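Succinoglycan biosynthesis protein (Bacillus cereus ATCC 14579, PDB 2QGM) is of unproven function but belongs to the erythromycin esterase-like family, whose best-known members hydrolyse the lactone ring of macrolide antibiotics. Local coordinates at residues L52-P57 against T91-R95; G85-F90 against I436-S442; A305-H309 against L408-G412; E345-Y351 against I362-I367. Residues are numbered along the deposited sequence.

Interactions 1 and 2 share helix 87-104. Their centres are 11 Å apart, and Ile-436 CD1 of interaction 2 lies 3.9 Å from Met-92 CB of interaction 1. Interaction 4 is a two-stranded sheet beside interaction 2. Thr-349 N lies 3.0 Å from Gly-85 O, and Thr-349 OG1 2.9 Å from Ser-442 OG. Interaction 3 meets the same small sheet, with Gly-412 O 3.0 Å from Tyr-351 N. Interaction 3 is the most central, its centre about 10 Å from that of the chain. Its His-306 stands beside His-84 and Glu-112. As in other erythromycin esterase-like proteins, this histidine-glutamate cluster probably marks the active-site region. Interactions 1 and 4 do not touch.

Interaction 1 of 4, residues L52-P57 against T91-R95; sequences LKTIEP and TMKFR
The loop 52-57, which has no regular secondary structure, runs past one side of the helical turn 91-95, part of helix 87-104. This is loop-on-helix packing in an alpha/beta fold. The CA atoms come closest at Ile-55 and Met-92 (4.6 Å) and at Pro-57 and Arg-95 (4.1 Å). Thr-54 forms an ST turn: its OG1 accepts from Glu-56 N at 3.0 Å. Met-92 is selenomethionine; its SE lies 4.1 Å from Leu-52 CD1 and 3.8 Å from Thr-54 O. Ile-55 CD1 packs 4.0 Å from Thr-91 CG2. Pro-57 makes a CH-pi contact, its CG 3.7 Å from the centroid of the Phe-94 ring and over its face. Arg-95 is extended, with chi1 to chi3 all t, so its guanidinium crosses to the loop, Thr-54 CG2 over one face. Its stronger partners are Asp-63, Pro-60 and Lys-59, further on in the same loop. Within the contact, NH1 gives a weak hydrogen bond to Glu-56 O (2.9 Å). A water bridges Arg-95 NE and Thr-54 O, 2.8 Å from each.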
loop_
_atom_site.group_PDB
_atom_site.type_symbol
_atom_site.label_atom_id
_atom_site.label_comp_id
_atom_site.label_asym_id
_atom_site.label_seq_id
_atom_site.Cartn_x
_atom_site.Cartn_y
_atom_site.Cartn_z
ATOM N N LEU A 52 7.388 -11.487 -18.358
ATOM C CA LEU A 52 6.888 -10.160 -18.678
ATOM C C LEU A 52 7.860 -9.563 -19.693
ATOM O O LEU A 52 9.079 -9.748 -19.592
ATOM C CB LEU A 52 6.823 -9.308 -17.408
ATOM C CG LEU A 52 5.873 -9.865 -16.339
ATOM C CD1 LEU A 52 5.975 -9.010 -15.095
ATOM C CD2 LEU A 52 4.447 -9.904 -16.866
ATOM N N LYS A 53 7.316 -8.857 -20.674
ATOM C CA LYS A 53 8.125 -8.284 -21.736
ATOM C C LYS A 53 8.643 -6.877 -21.504
ATOM O O LYS A 53 9.687 -6.503 -22.033
ATOM C CB LYS A 53 7.334 -8.294 -23.045
ATOM C CG LYS A 53 6.065 -7.459 -22.974
ATOM C CD LYS A 53 5.414 -7.283 -24.333
ATOM C CE LYS A 53 4.168 -6.411 -24.215
ATOM N NZ LYS A 53 3.521 -6.105 -25.529
ATOM N N THR A 54 7.916 -6.091 -20.721
ATOM C CA THR A 54 8.310 -4.703 -20.482
ATOM C C THR A 54 7.679 -4.205 -19.192
ATOM O O THR A 54 6.845 -4.889 -18.603
ATOM C CB THR A 54 7.807 -3.810 -21.630
ATOM O OG1 THR A 54 8.217 -2.456 -21.416
ATOM C CG2 THR A 54 6.281 -3.856 -21.710
ATOM N N ILE A 55 8.091 -3.018 -18.757
ATOM C CA ILE A 55 7.538 -2.391 -17.560
ATOM C C ILE A 55 6.742 -1.156 -18.003
ATOM O O ILE A 55 6.041 -0.540 -17.202
ATOM C CB ILE A 55 8.645 -1.909 -16.592
ATOM C CG1 ILE A 55 9.546 -0.901 -17.292
ATOM C CG2 ILE A 55 9.479 -3.081 -16.101
ATOM C CD1 ILE A 55 10.592 -0.313 -16.384
ATOM N N GLU A 56 6.858 -0.808 -19.285
ATOM C CA GLU A 56 6.193 0.368 -19.845
ATOM C C GLU A 56 4.675 0.290 -19.830
ATOM O O GLU A 56 4.079 -0.561 -20.477
ATOM C CB GLU A 56 6.681 0.625 -21.276
ATOM C CG GLU A 56 8.147 1.006 -21.365
ATOM C CD GLU A 56 8.515 2.134 -20.412
ATOM O OE1 GLU A 56 7.871 3.205 -20.473
ATOM O OE2 GLU A 56 9.449 1.947 -19.597
ATOM N N PRO A 57 4.021 1.193 -19.083
ATOM C CA PRO A 57 2.558 1.181 -19.015
ATOM C C PRO A 57 1.843 1.425 -20.355
ATOM O O PRO A 57 0.723 0.959 -20.560
ATOM C CB PRO A 57 2.258 2.273 -17.985
ATOM C CG PRO A 57 3.438 2.206 -17.082
ATOM C CD PRO A 57 4.584 2.096 -18.066
ATOM N N THR A 91 7.419 1.646 -11.617
ATOM C CA THR A 91 6.886 1.719 -12.972
ATOM C C THR A 91 6.114 0.455 -13.349
ATOM O O THR A 91 5.070 0.540 -13.991
ATOM C CB THR A 91 8.012 1.972 -13.994
ATOM O OG1 THR A 91 8.605 3.248 -13.726
ATOM C CG2 THR A 91 7.456 1.974 -15.414
HETATM N N MSE A 92 6.615 -0.710 -12.949
HETATM C CA MSE A 92 5.915 -1.953 -13.262
HETATM C C MSE A 92 4.585 -1.994 -12.510
HETATM O O MSE A 92 3.600 -2.526 -13.010
HETATM C CB MSE A 92 6.769 -3.170 -12.896
HETATM C CG MSE A 92 6.091 -4.537 -13.098
HETATM SE SE MSE A 92 5.739 -4.935 -14.970
HETATM C CE MSE A 92 3.833 -4.764 -15.018
ATOM N N LYS A 93 4.550 -1.437 -11.304
ATOM C CA LYS A 93 3.315 -1.405 -10.542
ATOM C C LYS A 93 2.305 -0.493 -11.229
ATOM O O LYS A 93 1.113 -0.754 -11.206
ATOM C CB LYS A 93 3.571 -0.946 -9.105
ATOM C CG LYS A 93 4.209 -2.028 -8.255
ATOM C CD LYS A 93 4.461 -1.597 -6.822
ATOM C CE LYS A 93 3.169 -1.381 -6.071
ATOM N NZ LYS A 93 3.464 -1.020 -4.661
ATOM N N PHE A 94 2.796 0.580 -11.834
ATOM C CA PHE A 94 1.947 1.503 -12.575
ATOM C C PHE A 94 1.361 0.725 -13.766
ATOM O O PHE A 94 0.168 0.824 -14.052
ATOM C CB PHE A 94 2.818 2.694 -13.012
ATOM C CG PHE A 94 2.170 3.651 -13.983
ATOM C CD1 PHE A 94 0.794 3.657 -14.221
ATOM C CD2 PHE A 94 2.971 4.578 -14.658
ATOM C CE1 PHE A 94 0.233 4.573 -15.124
ATOM C CE2 PHE A 94 2.421 5.490 -15.553
ATOM C CZ PHE A 94 1.046 5.495 -15.792
ATOM N N ARG A 95 2.190 -0.067 -14.447
ATOM C CA ARG A 95 1.689 -0.849 -15.574
ATOM C C ARG A 95 0.594 -1.796 -15.079
ATOM O O ARG A 95 -0.464 -1.910 -15.694
ATOM C CB ARG A 95 2.831 -1.635 -16.236
ATOM C CG ARG A 95 2.415 -2.527 -17.392
ATOM C CD ARG A 95 3.644 -3.073 -18.118
ATOM N NE ARG A 95 3.320 -4.163 -19.035
ATOM C CZ ARG A 95 2.691 -4.013 -20.196
ATOM N NH1 ARG A 95 2.314 -2.808 -20.607
ATOM N NH2 ARG A 95 2.424 -5.077 -20.945
HETATM O O HOH W 1 4.595 -6.498 -18.276
#

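Interaction 2 of 4, residues G85-F90 against I436-S442; sequences GSSEIF and IRKTSPS
Gly-85 leads into the helix that begins at Ser-87, and the chain 436-442 turns a corner at Arg-437 and Lys-438 before passing this helix start. Gly-85 O accepts from Ser-442 N at 3.0 Å. Ser-86 takes the N-cap position and forms a single backbone bridge with Pro-441 (CA-CA 5.0 Å). Its side chain makes no capping bond. Instead OG bonds to Thr-83, and a water links it to Thr-439 OG1, which also hydrogen-bonds to Thr-343 OG1. Ser-87 N donates to Ser-440 O at 2.7 Å, while its OG bonds to Glu-144. Glu-88, with chi1 m and chi2 p, receives Ser-440 twice: Ser-440 N reaches OE1 and Ser-440 OG reaches OE2, each at 2.8 Å. Ile-89 CG1 packs 4.2 Å from Ile-436 CD1. The edge of the Phe-90 ring meets Ser-442 CB, 3.8 Å from CE2. Ser-87 N and the Glu-88 carboxylate thus bind the chain leaving inner strand 432-439 of the mixed sheet: a single beta bridge at a helix N-cap in an alpha/beta fold.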
loop_
_atom_site.group_PDB
_atom_site.type_symbol
_atom_site.label_atom_id
_atom_site.label_comp_id
_atom_site.label_asym_id
_atom_site.label_seq_id
_atom_site.Cartn_x
_atom_site.Cartn_y
_atom_site.Cartn_z
ATOM N N GLY A 85 12.256 2.261 -3.053
ATOM C CA GLY A 85 13.068 3.088 -3.930
ATOM C C GLY A 85 13.620 2.448 -5.192
ATOM O O GLY A 85 14.705 2.819 -5.643
ATOM N N SER A 86 12.886 1.499 -5.763
ATOM C CA SER A 86 13.307 0.830 -6.992
ATOM C C SER A 86 12.503 1.371 -8.171
ATOM O O SER A 86 11.293 1.184 -8.241
ATOM C CB SER A 86 13.094 -0.681 -6.869
ATOM O OG SER A 86 13.911 -1.218 -5.838
ATOM N N SER A 87 13.176 2.035 -9.105
ATOM C CA SER A 87 12.491 2.618 -10.259
ATOM C C SER A 87 11.580 1.656 -11.012
ATOM O O SER A 87 10.384 1.917 -11.169
ATOM C CB SER A 87 13.495 3.222 -11.246
ATOM O OG SER A 87 12.831 3.772 -12.370
ATOM N N GLU A 88 12.144 0.550 -11.488
ATOM C CA GLU A 88 11.378 -0.433 -12.250
ATOM C C GLU A 88 10.224 -1.054 -11.487
ATOM O O GLU A 88 9.241 -1.472 -12.096
ATOM C CB GLU A 88 12.299 -1.539 -12.767
ATOM C CG GLU A 88 13.442 -1.040 -13.634
ATOM C CD GLU A 88 14.636 -0.566 -12.825
ATOM O OE1 GLU A 88 14.530 -0.489 -11.580
ATOM O OE2 GLU A 88 15.688 -0.273 -13.437
ATOM N N ILE A 89 10.341 -1.141 -10.164
ATOM C CA ILE A 89 9.237 -1.697 -9.391
ATOM C C ILE A 89 8.062 -0.706 -9.404
ATOM O O ILE A 89 6.931 -1.100 -9.663
ATOM C CB ILE A 89 9.665 -2.032 -7.952
ATOM C CG1 ILE A 89 10.691 -3.167 -7.995
ATOM C CG2 ILE A 89 8.452 -2.445 -7.118
ATOM C CD1 ILE A 89 11.124 -3.693 -6.639
ATOM N N PHE A 90 8.330 0.574 -9.148
ATOM C CA PHE A 90 7.261 1.569 -9.177
ATOM C C PHE A 90 6.605 1.625 -10.565
ATOM O O PHE A 90 5.377 1.658 -10.681
ATOM C CB PHE A 90 7.774 2.977 -8.832
ATOM C CG PHE A 90 8.151 3.162 -7.384
ATOM C CD1 PHE A 90 7.457 2.502 -6.375
ATOM C CD2 PHE A 90 9.174 4.038 -7.027
ATOM C CE1 PHE A 90 7.774 2.711 -5.035
ATOM C CE2 PHE A 90 9.499 4.255 -5.690
ATOM C CZ PHE A 90 8.796 3.588 -4.691
ATOM N N ILE A 436 11.575 -8.851 -10.813
ATOM C CA ILE A 436 12.353 -7.982 -11.691
ATOM C C ILE A 436 13.789 -8.208 -11.229
ATOM O O ILE A 436 14.217 -7.666 -10.211
ATOM C CB ILE A 436 12.002 -6.479 -11.523
ATOM C CG1 ILE A 436 10.531 -6.240 -11.867
ATOM C CG2 ILE A 436 12.913 -5.633 -12.427
ATOM C CD1 ILE A 436 10.096 -4.782 -11.791
ATOM N N ARG A 437 14.531 -9.027 -11.967
ATOM C CA ARG A 437 15.902 -9.351 -11.583
ATOM C C ARG A 437 16.756 -8.141 -11.207
ATOM O O ARG A 437 17.214 -8.025 -10.072
ATOM C CB ARG A 437 16.594 -10.125 -12.705
ATOM C CG ARG A 437 17.968 -10.643 -12.335
ATOM C CD ARG A 437 18.667 -11.202 -13.559
ATOM N NE ARG A 437 17.959 -12.348 -14.122
ATOM C CZ ARG A 437 18.171 -12.822 -15.344
ATOM N NH1 ARG A 437 19.066 -12.242 -16.131
ATOM N NH2 ARG A 437 17.499 -13.883 -15.773
ATOM N N LYS A 438 16.983 -7.247 -12.160
ATOM C CA LYS A 438 17.796 -6.071 -11.887
ATOM C C LYS A 438 16.974 -4.800 -11.752
ATOM O O LYS A 438 16.114 -4.499 -12.585
ATOM C CB LYS A 438 18.859 -5.878 -12.981
ATOM C CG LYS A 438 19.925 -6.965 -13.024
ATOM C CD LYS A 438 21.040 -6.635 -14.019
ATOM C CE LYS A 438 22.119 -7.714 -14.025
ATOM N NZ LYS A 438 23.280 -7.352 -14.900
ATOM N N THR A 439 17.234 -4.059 -10.683
ATOM C CA THR A 439 16.533 -2.808 -10.445
ATOM C C THR A 439 17.512 -1.669 -10.165
ATOM O O THR A 439 18.690 -1.901 -9.884
ATOM C CB THR A 439 15.525 -2.955 -9.285
ATOM O OG1 THR A 439 16.141 -3.635 -8.188
ATOM C CG2 THR A 439 14.313 -3.755 -9.750
ATOM N N SER A 440 17.023 -0.441 -10.269
ATOM C CA SER A 440 17.850 0.737 -10.048
ATOM C C SER A 440 17.081 1.769 -9.230
ATOM O O SER A 440 15.881 1.626 -9.016
ATOM C CB SER A 440 18.289 1.335 -11.397
ATOM O OG SER A 440 17.176 1.733 -12.183
ATOM N N PRO A 441 17.766 2.826 -8.760
ATOM C CA PRO A 441 17.119 3.870 -7.957
ATOM C C PRO A 441 15.992 4.667 -8.610
ATOM O O PRO A 441 16.054 5.042 -9.784
ATOM C CB PRO A 441 18.282 4.779 -7.563
ATOM C CG PRO A 441 19.451 3.840 -7.520
ATOM C CD PRO A 441 19.226 3.016 -8.774
ATOM N N SER A 442 14.958 4.922 -7.818
ATOM C CA SER A 442 13.823 5.720 -8.257
ATOM C C SER A 442 14.336 7.149 -8.436
ATOM O O SER A 442 15.372 7.516 -7.878
ATOM C CB SER A 442 12.734 5.694 -7.189
ATOM O OG SER A 442 13.280 6.017 -5.926
HETATM O O HOH W 2 16.483 -1.385 -6.287
#

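Interaction 3 of 4, residues A305-H309 against L408-G412; sequences AHNIH and LSIGG
This is a small, buried polar contact between the start of a short helix and a loop. Segment 305-309 follows strand 301-304 of the mixed alpha/beta sheet and opens helix 307-310. Segment 408-412 is the chain leaving strand 404-408. The backbones stay apart; the nearest CA pair, His-306 and Gly-411, is 8.0 Å apart, so a side chain spans the gap. His-306 is the N-cap residue. Its ND1 accepts from Ile-308 N at 3.0 Å, and its NE2 donates to Ile-410 O at 2.8 Å. Those two bonds hold the ring by both nitrogens, with ND1 as acceptor and NE2 carrying the proton. Chi1 near t sends the ring toward the loop. Ser-409 OG lies near the ring plane, 3.5 Å from CE1. Ile-308, m at both chi angles, brings CD1 to 3.3 Å from the same OG. His-84 stacks edge-to-face with His-306, and Glu-112 accepts from the backbone N of His-306. This cluster is consistent with the active-site region of erythromycin esterases. A water completes the contact, bound to Asn-307 ND2 at 3.1 Å, Leu-408 O at 2.7 Å and Ser-409 OG at 3.0 Å.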
loop_
_atom_site.group_PDB
_atom_site.type_symbol
_atom_site.label_atom_id
_atom_site.label_comp_id
_atom_site.label_asym_id
_atom_site.label_seq_id
_atom_site.Cartn_x
_atom_site.Cartn_y
_atom_site.Cartn_z
ATOM N N ALA A 305 1.106 -0.829 -1.418
ATOM C CA ALA A 305 1.864 -0.643 -0.184
ATOM C C ALA A 305 3.118 -1.487 -0.250
ATOM O O ALA A 305 3.348 -2.181 -1.233
ATOM C CB ALA A 305 1.009 -1.066 1.012
ATOM N N HIS A 306 3.934 -1.413 0.788
ATOM C CA HIS A 306 5.145 -2.209 0.830
ATOM C C HIS A 306 4.754 -3.682 0.962
ATOM O O HIS A 306 3.661 -3.993 1.428
ATOM C CB HIS A 306 5.995 -1.813 2.037
ATOM C CG HIS A 306 7.386 -2.363 1.997
ATOM N ND1 HIS A 306 7.675 -3.692 2.229
ATOM C CD2 HIS A 306 8.569 -1.767 1.713
ATOM C CE1 HIS A 306 8.973 -3.889 2.089
ATOM N NE2 HIS A 306 9.539 -2.736 1.776
ATOM N N ASN A 307 5.641 -4.582 0.547
ATOM C CA ASN A 307 5.396 -6.021 0.677
ATOM C C ASN A 307 4.942 -6.331 2.097
ATOM O O ASN A 307 4.027 -7.117 2.319
ATOM C CB ASN A 307 6.676 -6.826 0.436
ATOM C CG ASN A 307 6.956 -7.082 -1.031
ATOM O OD1 ASN A 307 6.107 -6.865 -1.898
ATOM N ND2 ASN A 307 8.158 -7.581 -1.314
ATOM N N ILE A 308 5.617 -5.724 3.064
ATOM C CA ILE A 308 5.308 -5.949 4.471
ATOM C C ILE A 308 3.829 -5.793 4.831
ATOM O O ILE A 308 3.272 -6.621 5.556
ATOM C CB ILE A 308 6.130 -4.993 5.355
ATOM C CG1 ILE A 308 7.615 -5.338 5.251
ATOM C CG2 ILE A 308 5.619 -5.042 6.795
ATOM C CD1 ILE A 308 7.982 -6.705 5.790
ATOM N N HIS A 309 3.198 -4.739 4.325
ATOM C CA HIS A 309 1.801 -4.469 4.639
ATOM C C HIS A 309 0.757 -5.270 3.870
ATOM O O HIS A 309 -0.329 -5.513 4.387
ATOM C CB HIS A 309 1.521 -2.967 4.482
ATOM C CG HIS A 309 2.331 -2.111 5.402
ATOM N ND1 HIS A 309 2.099 -2.045 6.757
ATOM C CD2 HIS A 309 3.404 -1.316 5.163
ATOM C CE1 HIS A 309 2.991 -1.246 7.316
ATOM N NE2 HIS A 309 3.794 -0.793 6.369
ATOM N N LEU A 408 14.150 -11.093 1.009
ATOM C CA LEU A 408 14.604 -9.715 1.060
ATOM C C LEU A 408 13.451 -8.777 1.381
ATOM O O LEU A 408 12.342 -8.975 0.899
ATOM C CB LEU A 408 15.193 -9.309 -0.284
ATOM C CG LEU A 408 15.544 -7.824 -0.398
ATOM C CD1 LEU A 408 16.751 -7.536 0.487
ATOM C CD2 LEU A 408 15.819 -7.464 -1.860
ATOM N N SER A 409 13.723 -7.758 2.186
ATOM C CA SER A 409 12.714 -6.770 2.548
ATOM C C SER A 409 13.439 -5.522 3.035
ATOM O O SER A 409 14.094 -5.533 4.076
ATOM C CB SER A 409 11.791 -7.317 3.633
ATOM O OG SER A 409 10.608 -6.539 3.722
ATOM N N ILE A 410 13.323 -4.446 2.262
ATOM C CA ILE A 410 13.996 -3.188 2.585
ATOM C C ILE A 410 12.996 -2.049 2.729
ATOM O O ILE A 410 12.197 -1.790 1.827
ATOM C CB ILE A 410 15.009 -2.795 1.487
ATOM C CG1 ILE A 410 16.018 -3.937 1.277
ATOM C CG2 ILE A 410 15.730 -1.512 1.888
ATOM C CD1 ILE A 410 16.977 -3.698 0.124
ATOM N N GLY A 411 13.051 -1.368 3.868
ATOM C CA GLY A 411 12.151 -0.254 4.110
ATOM C C GLY A 411 12.713 1.067 3.618
ATOM O O GLY A 411 13.588 1.100 2.748
ATOM N N GLY A 412 12.205 2.159 4.175
ATOM C CA GLY A 412 12.669 3.474 3.782
ATOM C C GLY A 412 13.980 3.825 4.451
ATOM O O GLY A 412 14.621 4.816 4.094
HETATM O O HOH W 3 9.796 -8.058 1.258
#

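Interaction 4 of 4, residues E345-Y351 against I362-I367; sequences EGNFTLY and ITTDTI
Five backbone hydrogen bonds join 345-351 and 362-367 as an antiparallel beta hairpin. Leu-350 and Thr-363 exchange two, Thr-363 N to Leu-350 O at 2.8 Å and Leu-350 N to Thr-363 O at 3.0 Å. Phe-348 and Asp-365 exchange two more, Phe-348 N to Asp-365 O at 2.9 Å and Asp-365 N to Phe-348 O at 3.0 Å. The fifth runs from Ile-367 N to Gly-346 O at 2.9 Å. Asn-347 with Thr-366 (CA-CA 4.3 Å) and Thr-349 with Thr-364 (4.6 Å) are the non-hydrogen-bonded pairs. The strand axes approach to 4.6 Å at 145°, so the ribbon is twisted. At the open end a water joins Gly-346 N (2.9 Å) and Ile-367 O (3.0 Å). Gly-346 has phi 133°, where a CB would clash with the preceding carbonyl. Phe-348, Leu-350, Thr-363 and Asp-365 share one face. There Phe-348 CZ lies 3.7 Å from Asp-365 CB, and Leu-350 CD1 3.5 Å from Thr-363 CG2. Ile-367 CG1 meets the edge of the Phe-348 ring, 3.6 Å from CD2. Asn-347, Thr-349, Thr-364 and Thr-366 share the other; Thr-349 CG2 also touches Ile-362 CG2, before strand 363-366, at 3.3 Å. The hairpin continues from strand 336-344 of the main sheet after a corner at Glu-345. Its first strand bonds to Gly-85, just before helix 87-104, and Tyr-351 to Gly-412. Ile-367 packs on Thr-439 of strand 432-439.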
loop_
_atom_site.group_PDB
_atom_site.type_symbol
_atom_site.label_atom_id
_atom_site.label_comp_id
_atom_site.label_asym_id
_atom_site.label_seq_id
_atom_site.Cartn_x
_atom_site.Cartn_y
_atom_site.Cartn_z
ATOM N N GLU A 345 19.057 -7.932 -7.603
ATOM C CA GLU A 345 20.198 -7.055 -7.374
ATOM C C GLU A 345 20.004 -5.643 -7.919
ATOM O O GLU A 345 19.101 -5.385 -8.714
ATOM C CB GLU A 345 21.439 -7.684 -8.020
ATOM C CG GLU A 345 21.210 -8.094 -9.479
ATOM C CD GLU A 345 22.444 -8.706 -10.124
ATOM O OE1 GLU A 345 23.455 -7.986 -10.283
ATOM O OE2 GLU A 345 22.396 -9.902 -10.482
ATOM N N GLY A 346 20.868 -4.735 -7.483
ATOM C CA GLY A 346 20.790 -3.363 -7.940
ATOM C C GLY A 346 20.888 -2.360 -6.813
ATOM O O GLY A 346 21.104 -2.722 -5.657
ATOM N N ASN A 347 20.747 -1.088 -7.163
ATOM C CA ASN A 347 20.803 0.008 -6.197
ATOM C C ASN A 347 19.390 0.548 -6.000
ATOM O O ASN A 347 18.538 0.413 -6.878
ATOM C CB ASN A 347 21.694 1.136 -6.722
ATOM C CG ASN A 347 23.169 0.773 -6.707
ATOM O OD1 ASN A 347 23.988 1.414 -7.368
ATOM N ND2 ASN A 347 23.514 -0.247 -5.939
ATOM N N PHE A 348 19.143 1.167 -4.856
ATOM C CA PHE A 348 17.822 1.705 -4.589
ATOM C C PHE A 348 17.923 3.002 -3.808
ATOM O O PHE A 348 18.957 3.304 -3.205
ATOM C CB PHE A 348 16.999 0.694 -3.797
ATOM C CG PHE A 348 17.637 0.285 -2.505
ATOM C CD1 PHE A 348 17.483 1.059 -1.357
ATOM C CD2 PHE A 348 18.431 -0.852 -2.445
ATOM C CE1 PHE A 348 18.116 0.700 -0.166
ATOM C CE2 PHE A 348 19.065 -1.214 -1.266
ATOM C CZ PHE A 348 18.909 -0.438 -0.125
ATOM N N THR A 349 16.831 3.758 -3.825
ATOM C CA THR A 349 16.741 5.032 -3.126
ATOM C C THR A 349 16.272 4.758 -1.706
ATOM O O THR A 349 15.385 3.931 -1.495
ATOM C CB THR A 349 15.703 5.950 -3.788
ATOM O OG1 THR A 349 16.069 6.195 -5.153
ATOM C CG2 THR A 349 15.606 7.270 -3.034
ATOM N N LEU A 350 16.867 5.446 -0.739
ATOM C CA LEU A 350 16.476 5.279 0.660
ATOM C C LEU A 350 16.923 6.500 1.461
ATOM O O LEU A 350 17.493 7.437 0.907
ATOM C CB LEU A 350 17.084 3.992 1.250
ATOM C CG LEU A 350 18.581 3.826 1.562
ATOM C CD1 LEU A 350 19.423 4.555 0.527
ATOM C CD2 LEU A 350 18.888 4.354 2.946
ATOM N N TYR A 351 16.657 6.487 2.762
ATOM C CA TYR A 351 17.038 7.593 3.635
ATOM C C TYR A 351 18.464 7.532 4.169
ATOM O O TYR A 351 19.379 8.124 3.596
ATOM C CB TYR A 351 16.079 7.681 4.811
ATOM C CG TYR A 351 14.868 8.525 4.534
ATOM C CD1 TYR A 351 14.992 9.893 4.312
ATOM C CD2 TYR A 351 13.597 7.964 4.510
ATOM C CE1 TYR A 351 13.878 10.687 4.080
ATOM C CE2 TYR A 351 12.473 8.746 4.277
ATOM C CZ TYR A 351 12.623 10.111 4.063
ATOM O OH TYR A 351 11.518 10.899 3.852
ATOM N N ILE A 362 17.821 12.033 1.411
ATOM C CA ILE A 362 17.676 10.902 0.505
ATOM C C ILE A 362 18.999 10.559 -0.175
ATOM O O ILE A 362 19.689 11.438 -0.692
ATOM C CB ILE A 362 16.615 11.185 -0.590
ATOM C CG1 ILE A 362 15.220 11.294 0.031
ATOM C CG2 ILE A 362 16.624 10.067 -1.617
ATOM C CD1 ILE A 362 14.827 12.693 0.438
ATOM N N THR A 363 19.340 9.274 -0.176
ATOM C CA THR A 363 20.578 8.798 -0.787
ATOM C C THR A 363 20.317 7.472 -1.504
ATOM O O THR A 363 19.168 7.118 -1.752
ATOM C CB THR A 363 21.682 8.601 0.278
ATOM O OG1 THR A 363 22.928 8.311 -0.369
ATOM C CG2 THR A 363 21.319 7.454 1.214
ATOM N N THR A 364 21.385 6.746 -1.824
ATOM C CA THR A 364 21.276 5.466 -2.514
ATOM C C THR A 364 22.145 4.380 -1.866
ATOM O O THR A 364 23.205 4.672 -1.308
ATOM C CB THR A 364 21.694 5.605 -4.001
ATOM O OG1 THR A 364 20.799 6.503 -4.670
ATOM C CG2 THR A 364 21.661 4.259 -4.695
ATOM N N ASP A 365 21.691 3.131 -1.942
ATOM C CA ASP A 365 22.436 2.012 -1.382
ATOM C C ASP A 365 22.314 0.806 -2.308
ATOM O O ASP A 365 21.587 0.852 -3.303
ATOM C CB ASP A 365 21.927 1.681 0.024
ATOM C CG ASP A 365 22.824 0.698 0.749
ATOM O OD1 ASP A 365 24.027 0.633 0.412
ATOM O OD2 ASP A 365 22.336 -0.003 1.665
ATOM N N THR A 366 23.026 -0.269 -1.986
ATOM C CA THR A 366 23.006 -1.464 -2.821
ATOM C C THR A 366 22.373 -2.658 -2.128
ATOM O O THR A 366 22.576 -2.884 -0.936
ATOM C CB THR A 366 24.438 -1.836 -3.256
ATOM O OG1 THR A 366 25.073 -0.680 -3.818
ATOM C CG2 THR A 366 24.417 -2.949 -4.295
ATOM N N ILE A 367 21.608 -3.429 -2.890
ATOM C CA ILE A 367 20.936 -4.603 -2.359
ATOM C C ILE A 367 21.923 -5.685 -1.923
ATOM O O ILE A 367 22.687 -6.205 -2.738
ATOM C CB ILE A 367 19.986 -5.210 -3.412
ATOM C CG1 ILE A 367 18.879 -4.210 -3.747
ATOM C CG2 ILE A 367 19.380 -6.512 -2.890
ATOM C CD1 ILE A 367 17.917 -4.702 -4.819
HETATM O O HOH W 4 22.839 -5.893 -5.715
#